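Local coordinates for FrnE protein (Deinococcus radiodurans, PDB 5CO3) that probably acts as a cytoplasmic thiol-disulfide oxidoreductase of the DsbA-like FrnE family, making or rearranging disulfide bonds through a thioredoxin-type cysteine pair, at residues K11-W17 / Q44-H50; L196-Y200 / L215-E221. The contacts are given in a common frame with arbitrary orientation. Numbering follows the deposited sequence.

Contact 1. Residues K11-W17 / Q44-H50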
ATOM      1  N   LYS A  11       1.421   9.549  19.196  1.00 82.92           N
ATOM      2  CA  LYS A  11       0.942   8.935  17.967  1.00 73.05           C
ATOM      3  C   LYS A  11       1.866   7.818  17.504  1.00 64.16           C
ATOM      4  O   LYS A  11       3.062   7.819  17.798  1.00 65.44           O
ATOM      5  CB  LYS A  11       0.796   9.985  16.867  1.00 70.97           C
ATOM      6  CG  LYS A  11      -0.417  10.878  17.039  1.00 72.71           C
ATOM      7  CD  LYS A  11      -1.393  10.688  15.894  1.00 70.79           C
ATOM      8  CE  LYS A  11      -2.833  10.826  16.358  1.00 69.97           C
ATOM      9  NZ  LYS A  11      -3.777  10.802  15.210  1.00 70.40           N
ATOM     10  N   ILE A  12       1.290   6.854  16.795  1.00 49.09           N
ATOM     11  CA  ILE A  12       2.060   5.795  16.164  1.00 49.84           C
ATOM     12  C   ILE A  12       1.991   5.962  14.656  1.00 45.93           C
ATOM     13  O   ILE A  12       0.908   5.971  14.086  1.00 36.86           O
ATOM     14  CB  ILE A  12       1.532   4.405  16.537  1.00 47.22           C
ATOM     15  CG1 ILE A  12       1.761   4.123  18.018  1.00 51.02           C
ATOM     16  CG2 ILE A  12       2.201   3.336  15.694  1.00 51.81           C
ATOM     17  CD1 ILE A  12       1.032   2.896  18.481  1.00 52.59           C
ATOM     18  N   ARG A  13       3.142   6.106  14.011  1.00 42.70           N
ATOM     19  CA  ARG A  13       3.173   6.229  12.564  1.00 43.49           C
ATOM     20  C   ARG A  13       3.386   4.867  11.920  1.00 40.74           C
ATOM     21  O   ARG A  13       4.280   4.118  12.306  1.00 44.55           O
ATOM     22  CB  ARG A  13       4.266   7.201  12.116  1.00 47.90           C
ATOM     23  CG  ARG A  13       4.518   7.177  10.616  1.00 55.29           C
ATOM     24  CD  ARG A  13       5.064   8.508  10.149  1.00 66.79           C
ATOM     25  NE  ARG A  13       6.209   8.362   9.256  1.00 77.07           N
ATOM     26  CZ  ARG A  13       7.448   8.102   9.663  1.00 82.70           C
ATOM     27  NH1 ARG A  13       7.706   7.928  10.954  1.00 83.55           N
ATOM     28  NH2 ARG A  13       8.427   7.987   8.776  1.00 84.01           N
ATOM     29  N   VAL A  14       2.548   4.546  10.945  1.00 34.00           N
ATOM     30  CA  VAL A  14       2.744   3.348  10.149  1.00 29.88           C
ATOM     31  C   VAL A  14       2.967   3.761   8.713  1.00 39.08           C
ATOM     32  O   VAL A  14       2.077   4.336   8.088  1.00 41.42           O
ATOM     33  CB  VAL A  14       1.547   2.392  10.229  1.00 28.80           C
ATOM     34  CG1 VAL A  14       1.785   1.164   9.373  1.00 29.09           C
ATOM     35  CG2 VAL A  14       1.290   1.993  11.692  1.00 34.06           C
ATOM     36  N   ASP A  15       4.163   3.480   8.204  1.00 33.23           N
ATOM     37  CA  ASP A  15       4.485   3.720   6.799  1.00 32.11           C
ATOM     38  C   ASP A  15       4.361   2.444   5.996  1.00 31.74           C
ATOM     39  O   ASP A  15       4.967   1.430   6.341  1.00 38.19           O
ATOM     40  CB  ASP A  15       5.900   4.285   6.676  1.00 37.26           C
ATOM     41  CG  ASP A  15       6.023   5.631   7.312  1.00 38.33           C
ATOM     42  OD1 ASP A  15       5.562   6.604   6.684  1.00 40.64           O
ATOM     43  OD2 ASP A  15       6.543   5.718   8.452  1.00 43.72           O
ATOM     44  N   ILE A  16       3.573   2.479   4.926  1.00 32.24           N
ATOM     45  CA  ILE A  16       3.365   1.274   4.139  1.00 28.64           C
ATOM     46  C   ILE A  16       3.745   1.494   2.687  1.00 33.26           C
ATOM     47  O   ILE A  16       3.180   2.354   2.003  1.00 35.14           O
ATOM     48  CB  ILE A  16       1.909   0.785   4.208  1.00 28.55           C
ATOM     49  CG1 ILE A  16       1.415   0.776   5.659  1.00 33.82           C
ATOM     50  CG2 ILE A  16       1.792  -0.607   3.598  1.00 30.48           C
ATOM     51  CD1 ILE A  16      -0.033   0.381   5.796  1.00 33.54           C
ATOM     52  N   TRP A  17       4.708   0.709   2.222  1.00 33.00           N
ATOM     53  CA  TRP A  17       5.051   0.708   0.800  1.00 27.06           C
ATOM     54  C   TRP A  17       4.231  -0.356   0.088  1.00 31.04           C
ATOM     55  O   TRP A  17       4.074  -1.476   0.573  1.00 30.62           O
ATOM     56  CB  TRP A  17       6.547   0.475   0.603  1.00 30.53           C
ATOM     57  CG  TRP A  17       7.353   1.745   0.679  1.00 30.31           C
ATOM     58  CD1 TRP A  17       7.744   2.530  -0.367  1.00 30.32           C
ATOM     59  CD2 TRP A  17       7.852   2.377   1.863  1.00 38.81           C
ATOM     60  NE1 TRP A  17       8.462   3.609   0.089  1.00 32.00           N
ATOM     61  CE2 TRP A  17       8.547   3.537   1.457  1.00 37.26           C
ATOM     62  CE3 TRP A  17       7.786   2.071   3.225  1.00 36.48           C
ATOM     63  CZ2 TRP A  17       9.163   4.395   2.366  1.00 40.14           C
ATOM     64  CZ3 TRP A  17       8.407   2.923   4.129  1.00 41.79           C
ATOM     65  CH2 TRP A  17       9.084   4.070   3.693  1.00 40.09           C
ATOM     66  N   GLN A  44      -4.858   6.554  17.659  1.00 37.56           N
ATOM     67  CA  GLN A  44      -3.556   7.208  17.714  1.00 38.63           C
ATOM     68  C   GLN A  44      -2.664   6.833  16.533  1.00 37.87           C
ATOM     69  O   GLN A  44      -1.557   7.347  16.399  1.00 46.36           O
ATOM     70  CB  GLN A  44      -2.842   6.872  19.022  1.00 40.17           C
ATOM     71  CG  GLN A  44      -3.641   7.206  20.267  1.00 43.99           C
ATOM     72  CD  GLN A  44      -4.306   8.558  20.178  1.00 55.82           C
ATOM     73  OE1 GLN A  44      -3.643   9.577  19.981  1.00 65.52           O
ATOM     74  NE2 GLN A  44      -5.629   8.577  20.317  1.00 60.25           N
ATOM     75  N   VAL A  45      -3.143   5.948  15.671  1.00 36.35           N
ATOM     76  CA  VAL A  45      -2.314   5.461  14.570  1.00 36.63           C
ATOM     77  C   VAL A  45      -2.435   6.337  13.336  1.00 40.85           C
ATOM     78  O   VAL A  45      -3.538   6.664  12.904  1.00 38.73           O
ATOM     79  CB  VAL A  45      -2.676   4.018  14.197  1.00 34.87           C
ATOM     80  CG1 VAL A  45      -1.767   3.509  13.095  1.00 40.09           C
ATOM     81  CG2 VAL A  45      -2.557   3.135  15.420  1.00 33.35           C
ATOM     82  N   GLU A  46      -1.286   6.717  12.782  1.00 36.72           N
ATOM     83  CA  GLU A  46      -1.225   7.458  11.519  1.00 41.71           C
ATOM     84  C   GLU A  46      -0.692   6.602  10.377  1.00 38.62           C
ATOM     85  O   GLU A  46       0.471   6.214  10.380  1.00 41.48           O
ATOM     86  CB  GLU A  46      -0.343   8.697  11.672  1.00 55.42           C
ATOM     87  CG  GLU A  46      -1.102  10.006  11.594  1.00 74.23           C
ATOM     88  CD  GLU A  46      -0.483  11.086  12.457  1.00 88.82           C
ATOM     89  OE1 GLU A  46       0.757  11.084  12.618  1.00 91.76           O
ATOM     90  OE2 GLU A  46      -1.240  11.931  12.981  1.00 94.52           O
ATOM     91  N   VAL A  47      -1.538   6.324   9.392  1.00 35.51           N
ATOM     92  CA  VAL A  47      -1.124   5.490   8.266  1.00 34.40           C
ATOM     93  C   VAL A  47      -0.725   6.373   7.089  1.00 41.33           C
ATOM     94  O   VAL A  47      -1.490   7.238   6.666  1.00 39.36           O
ATOM     95  CB  VAL A  47      -2.242   4.506   7.842  1.00 37.41           C
ATOM     96  CG1 VAL A  47      -1.791   3.639   6.667  1.00 45.25           C
ATOM     97  CG2 VAL A  47      -2.656   3.640   9.020  1.00 38.82           C
ATOM     98  N   VAL A  48       0.490   6.164   6.588  1.00 38.72           N
ATOM     99  CA  VAL A  48       0.997   6.890   5.427  1.00 39.26           C
ATOM    100  C   VAL A  48       1.367   5.895   4.333  1.00 40.44           C
ATOM    101  O   VAL A  48       2.256   5.064   4.525  1.00 42.89           O
ATOM    102  CB  VAL A  48       2.233   7.748   5.780  1.00 39.59           C
ATOM    103  CG1 VAL A  48       2.839   8.386   4.518  1.00 39.96           C
ATOM    104  CG2 VAL A  48       1.867   8.808   6.799  1.00 39.47           C
ATOM    105  N   TRP A  49       0.683   5.963   3.192  1.00 37.08           N
ATOM    106  CA  TRP A  49       1.025   5.080   2.087  1.00 36.32           C
ATOM    107  C   TRP A  49       2.206   5.673   1.323  1.00 35.21           C
ATOM    108  O   TRP A  49       2.345   6.897   1.207  1.00 36.34           O
ATOM    109  CB  TRP A  49      -0.187   4.845   1.162  1.00 35.47           C
ATOM    110  CG  TRP A  49      -1.283   4.050   1.842  1.00 39.15           C
ATOM    111  CD1 TRP A  49      -2.339   4.550   2.552  1.00 33.71           C
ATOM    112  CD2 TRP A  49      -1.400   2.615   1.905  1.00 39.96           C
ATOM    113  NE1 TRP A  49      -3.113   3.514   3.046  1.00 32.60           N
ATOM    114  CE2 TRP A  49      -2.557   2.319   2.661  1.00 34.38           C
ATOM    115  CE3 TRP A  49      -0.646   1.554   1.383  1.00 38.10           C
ATOM    116  CZ2 TRP A  49      -2.972   1.002   2.924  1.00 34.65           C
ATOM    117  CZ3 TRP A  49      -1.058   0.251   1.639  1.00 34.03           C
ATOM    118  CH2 TRP A  49      -2.209  -0.013   2.406  1.00 37.67           C
ATOM    119  N   HIS A  50       3.076   4.791   0.847  1.00 37.38           N
ATOM    120  CA  HIS A  50       4.223   5.185   0.042  1.00 34.18           C
ATOM    121  C   HIS A  50       4.215   4.404  -1.254  1.00 32.52           C
ATOM    122  O   HIS A  50       3.811   3.238  -1.288  1.00 32.99           O
ATOM    123  CB  HIS A  50       5.536   4.945   0.783  1.00 37.58           C
ATOM    124  CG  HIS A  50       5.689   5.766   2.025  1.00 38.85           C
ATOM    125  ND1 HIS A  50       6.334   6.981   2.040  1.00 45.13           N
ATOM    126  CD2 HIS A  50       5.268   5.543   3.293  1.00 38.94           C
ATOM    127  CE1 HIS A  50       6.309   7.474   3.267  1.00 44.32           C
ATOM    128  NE2 HIS A  50       5.665   6.621   4.045  1.00 41.60           N
TER
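His50, Ile16 and Lys11 lose the most surface where strands 12-17 and 45-50 run side by side, their axes 4.6 Å apart and 21° from parallel. His50 NE2 donates to Asp15 OD1 (2.6 Å, 163° at the hydrogen), while its ring stacks face to face on the six-membered ring of Trp17, centroids 4.2 Å apart and planes at 17°. His50 ND1 is hydrogen-bonded to Asp179 OD1 and Trp17 NE1 to the backbone O of Asp179, so both rings are tied to helix 173-186. On the other sheet face, Ile16 CD1 sits over the six-membered ring of Trp49 (4.2 Å to the centroid, CH-pi) and meets Val47 CG1 at 3.8 Å. Ile16 O accepts from His50 N (2.7 Å) and Ile16 N donates to Val48 O (2.9 Å), the alternation that marks a parallel ladder. At the exposed end, poorly ordered Lys11 reaches Glu46, NZ to OE2 3.6 Å, a salt bridge. Helix 23-38 links the strands and packs Phe32 against Val14 and Val47: the beta-alpha-beta unit of the thioredoxin fold.

Contact 2. Residues L196-Y200 / L215-E221; sequences LGGKY and LSQVWAE
A beta-hairpin turn with a classic bulge, Lys199 and Tyr200 both facing Leu196, packs against residues 215-221 of helix 208-222 in the C-terminal beta-beta-alpha part of the thioredoxin fold. Leu196 N donates to Tyr200 O (2.7 Å), and Leu196 O accepts from both Tyr200 N (3.0 Å) and Lys199 N (3.1 Å). Gly197 (phi/psi 61/20°) and Gly198 (69/8°) make the turn; an ideal CB on Gly197 would lie 3.3 Å from Val218 CG1. The nearest CA pairs are Gly197-Val218 at 6.7 Å and Leu196-Leu215 at 7.2 Å. Apolar packing joins Leu196 CD2 to Leu215 CD2 (3.7 Å) and Tyr200 CD2 to Val218 CG2 (3.5 Å), with Tyr200 chi1 m and Val218 chi1 t. Glu221, chi1 m and chi2 t, satisfies several donors. Glu221 OE2 accepts from Gln217 NE2 (3.2 Å, 162°), one helical turn earlier, and from Tyr200 OH in a very short 2.4 Å bond. Lys199, with chi1 and chi2 both t, completes the polar edge by a hydrogen-bonded salt bridge, NZ to Glu221 OE1 at 2.9 Å.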
ATOM      1  N   LEU A 196       6.735   0.518  11.308  1.00 39.79           N
ATOM      2  CA  LEU A 196       5.984   1.010  12.450  1.00 42.12           C
ATOM      3  C   LEU A 196       6.883   1.813  13.396  1.00 44.95           C
ATOM      4  O   LEU A 196       7.975   1.371  13.786  1.00 45.21           O
ATOM      5  CB  LEU A 196       5.316  -0.155  13.189  1.00 42.07           C
ATOM      6  CG  LEU A 196       4.253  -0.981  12.456  1.00 43.17           C
ATOM      7  CD1 LEU A 196       4.852  -2.151  11.670  1.00 39.00           C
ATOM      8  CD2 LEU A 196       3.220  -1.488  13.446  1.00 40.77           C
ATOM      9  N   GLY A 197       6.438   3.021  13.733  1.00 43.97           N
ATOM     10  CA  GLY A 197       7.179   3.882  14.640  1.00 50.30           C
ATOM     11  C   GLY A 197       8.561   4.263  14.137  1.00 52.25           C
ATOM     12  O   GLY A 197       9.435   4.650  14.918  1.00 52.67           O
ATOM     13  N   GLY A 198       8.761   4.135  12.827  1.00 50.43           N
ATOM     14  CA  GLY A 198      10.018   4.493  12.194  1.00 49.21           C
ATOM     15  C   GLY A 198      11.150   3.560  12.570  1.00 49.79           C
ATOM     16  O   GLY A 198      12.305   3.801  12.228  1.00 62.79           O
ATOM     17  N   LYS A 199      10.813   2.480  13.265  1.00 54.30           N
ATOM     18  CA  LYS A 199      11.814   1.600  13.849  1.00 58.45           C
ATOM     19  C   LYS A 199      11.644   0.152  13.405  1.00 53.70           C
ATOM     20  O   LYS A 199      12.624  -0.532  13.108  1.00 56.49           O
ATOM     21  CB  LYS A 199      11.753   1.682  15.379  1.00 60.79           C
ATOM     22  CG  LYS A 199      12.765   0.800  16.086  1.00 71.90           C
ATOM     23  CD  LYS A 199      12.430   0.614  17.558  1.00 77.20           C
ATOM     24  CE  LYS A 199      12.180   1.933  18.263  1.00 81.15           C
ATOM     25  NZ  LYS A 199      11.872   1.720  19.708  1.00 81.05           N
ATOM     26  N   TYR A 200      10.399  -0.312  13.370  1.00 49.10           N
ATOM     27  CA  TYR A 200      10.131  -1.726  13.140  1.00 48.43           C
ATOM     28  C   TYR A 200       9.638  -1.995  11.736  1.00 45.78           C
ATOM     29  O   TYR A 200       8.827  -1.245  11.200  1.00 50.38           O
ATOM     30  CB  TYR A 200       9.111  -2.251  14.155  1.00 54.42           C
ATOM     31  CG  TYR A 200       9.636  -2.239  15.569  1.00 50.21           C
ATOM     32  CD1 TYR A 200      10.637  -3.116  15.964  1.00 53.29           C
ATOM     33  CD2 TYR A 200       9.147  -1.335  16.503  1.00 49.99           C
ATOM     34  CE1 TYR A 200      11.134  -3.099  17.258  1.00 58.04           C
ATOM     35  CE2 TYR A 200       9.634  -1.310  17.800  1.00 52.95           C
ATOM     36  CZ  TYR A 200      10.625  -2.195  18.173  1.00 60.60           C
ATOM     37  OH  TYR A 200      11.110  -2.170  19.464  1.00 67.24           O
ATOM     38  N   LEU A 215       1.952  -3.196  16.540  1.00 40.18           N
ATOM     39  CA  LEU A 215       1.275  -2.004  17.047  1.00 35.04           C
ATOM     40  C   LEU A 215       1.357  -1.947  18.570  1.00 38.43           C
ATOM     41  O   LEU A 215       1.726  -0.916  19.148  1.00 36.78           O
ATOM     42  CB  LEU A 215      -0.185  -1.992  16.599  1.00 33.33           C
ATOM     43  CG  LEU A 215      -0.437  -1.704  15.114  1.00 33.17           C
ATOM     44  CD1 LEU A 215      -1.888  -1.958  14.787  1.00 34.59           C
ATOM     45  CD2 LEU A 215      -0.037  -0.266  14.779  1.00 37.07           C
ATOM     46  N   SER A 216       1.029  -3.074  19.202  1.00 40.39           N
ATOM     47  CA  SER A 216       1.002  -3.195  20.654  1.00 41.50           C
ATOM     48  C   SER A 216       2.386  -3.026  21.264  1.00 45.00           C
ATOM     49  O   SER A 216       2.532  -2.416  22.324  1.00 43.25           O
ATOM     50  CB  SER A 216       0.433  -4.558  21.073  1.00 42.77           C
ATOM     51  OG  SER A 216      -0.841  -4.784  20.498  1.00 48.24           O
ATOM     52  N   GLN A 217       3.397  -3.585  20.607  1.00 46.40           N
ATOM     53  CA  GLN A 217       4.758  -3.470  21.108  1.00 49.01           C
ATOM     54  C   GLN A 217       5.210  -2.017  21.041  1.00 50.28           C
ATOM     55  O   GLN A 217       5.810  -1.499  21.978  1.00 52.36           O
ATOM     56  CB  GLN A 217       5.717  -4.362  20.319  1.00 57.36           C
ATOM     57  CG  GLN A 217       7.183  -4.163  20.685  1.00 67.21           C
ATOM     58  CD  GLN A 217       8.100  -5.200  20.062  1.00 70.39           C
ATOM     59  OE1 GLN A 217       7.655  -6.269  19.637  1.00 69.46           O
ATOM     60  NE2 GLN A 217       9.389  -4.890  20.008  1.00 66.96           N
ATOM     61  N   VAL A 218       4.907  -1.355  19.930  1.00 45.00           N
ATOM     62  CA  VAL A 218       5.320   0.030  19.760  1.00 45.03           C
ATOM     63  C   VAL A 218       4.636   0.933  20.777  1.00 44.59           C
ATOM     64  O   VAL A 218       5.294   1.761  21.404  1.00 47.75           O
ATOM     65  CB  VAL A 218       5.030   0.538  18.339  1.00 46.48           C
ATOM     66  CG1 VAL A 218       5.247   2.042  18.256  1.00 46.83           C
ATOM     67  CG2 VAL A 218       5.909  -0.188  17.346  1.00 49.11           C
ATOM     68  N   TRP A 219       3.329   0.764  20.967  1.00 42.59           N
ATOM     69  CA  TRP A 219       2.612   1.551  21.977  1.00 41.60           C
ATOM     70  C   TRP A 219       3.214   1.350  23.369  1.00 53.92           C
ATOM     71  O   TRP A 219       3.408   2.308  24.127  1.00 52.49           O
ATOM     72  CB  TRP A 219       1.126   1.189  22.005  1.00 40.45           C
ATOM     73  CG  TRP A 219       0.359   1.999  22.999  1.00 41.94           C
ATOM     74  CD1 TRP A 219       0.053   1.647  24.283  1.00 44.10           C
ATOM     75  CD2 TRP A 219      -0.181   3.310  22.805  1.00 47.92           C
ATOM     76  NE1 TRP A 219      -0.651   2.652  24.894  1.00 46.67           N
ATOM     77  CE2 TRP A 219      -0.804   3.689  24.011  1.00 46.12           C
ATOM     78  CE3 TRP A 219      -0.202   4.201  21.727  1.00 51.94           C
ATOM     79  CZ2 TRP A 219      -1.443   4.914  24.171  1.00 51.62           C
ATOM     80  CZ3 TRP A 219      -0.836   5.419  21.884  1.00 53.24           C
ATOM     81  CH2 TRP A 219      -1.451   5.765  23.097  1.00 51.65           C
ATOM     82  N   ALA A 220       3.510   0.098  23.691  1.00 46.35           N
ATOM     83  CA  ALA A 220       4.078  -0.250  24.987  1.00 49.59           C
ATOM     84  C   ALA A 220       5.406   0.463  25.206  1.00 52.62           C
ATOM     85  O   ALA A 220       5.670   0.985  26.290  1.00 59.00           O
ATOM     86  CB  ALA A 220       4.258  -1.745  25.094  1.00 50.74           C
ATOM     87  N   GLU A 221       6.236   0.495  24.169  1.00 54.67           N
ATOM     88  CA  GLU A 221       7.544   1.126  24.275  1.00 56.00           C
ATOM     89  C   GLU A 221       7.433   2.640  24.428  1.00 55.50           C
ATOM     90  O   GLU A 221       8.285   3.272  25.049  1.00 58.24           O
ATOM     91  CB  GLU A 221       8.402   0.780  23.065  1.00 61.48           C
ATOM     92  CG  GLU A 221       8.774  -0.684  23.006  1.00 70.07           C
ATOM     93  CD  GLU A 221       9.712  -0.998  21.862  1.00 71.56           C
ATOM     94  OE1 GLU A 221      10.267  -0.051  21.266  1.00 70.73           O
ATOM     95  OE2 GLU A 221       9.895  -2.195  21.561  1.00 75.34           O
TER

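Overall arrangement
Contacts 1 and 2 follow one another along the chain, yet their centres lie only 11 Å apart because strand 12-18 borders both strand 45-51 and the hairpin strand 193-196. The direct join is Arg13 O to Gly197 N, 2.8 Å, a probable hydrogen bond. Helix 208-222 adds side-chain packing beside it: Ile12 CD1 lies 3.7 Å from Trp219 CE3, and Gln44 CG 3.7 Å from Trp219 CZ3. These touches gather at the Lys11-Gln44 end of contact 1. Toward the other end, Trp49 approaches without touching Cys22 and Cys25, the probable redox pair at the start of helix 23-38, and a glycerol, probably from the crystallisation liquor, lies about 3 Å from the Trp49 side chain. Contact 2 therefore meets the end of the strand pair remote from Trp49.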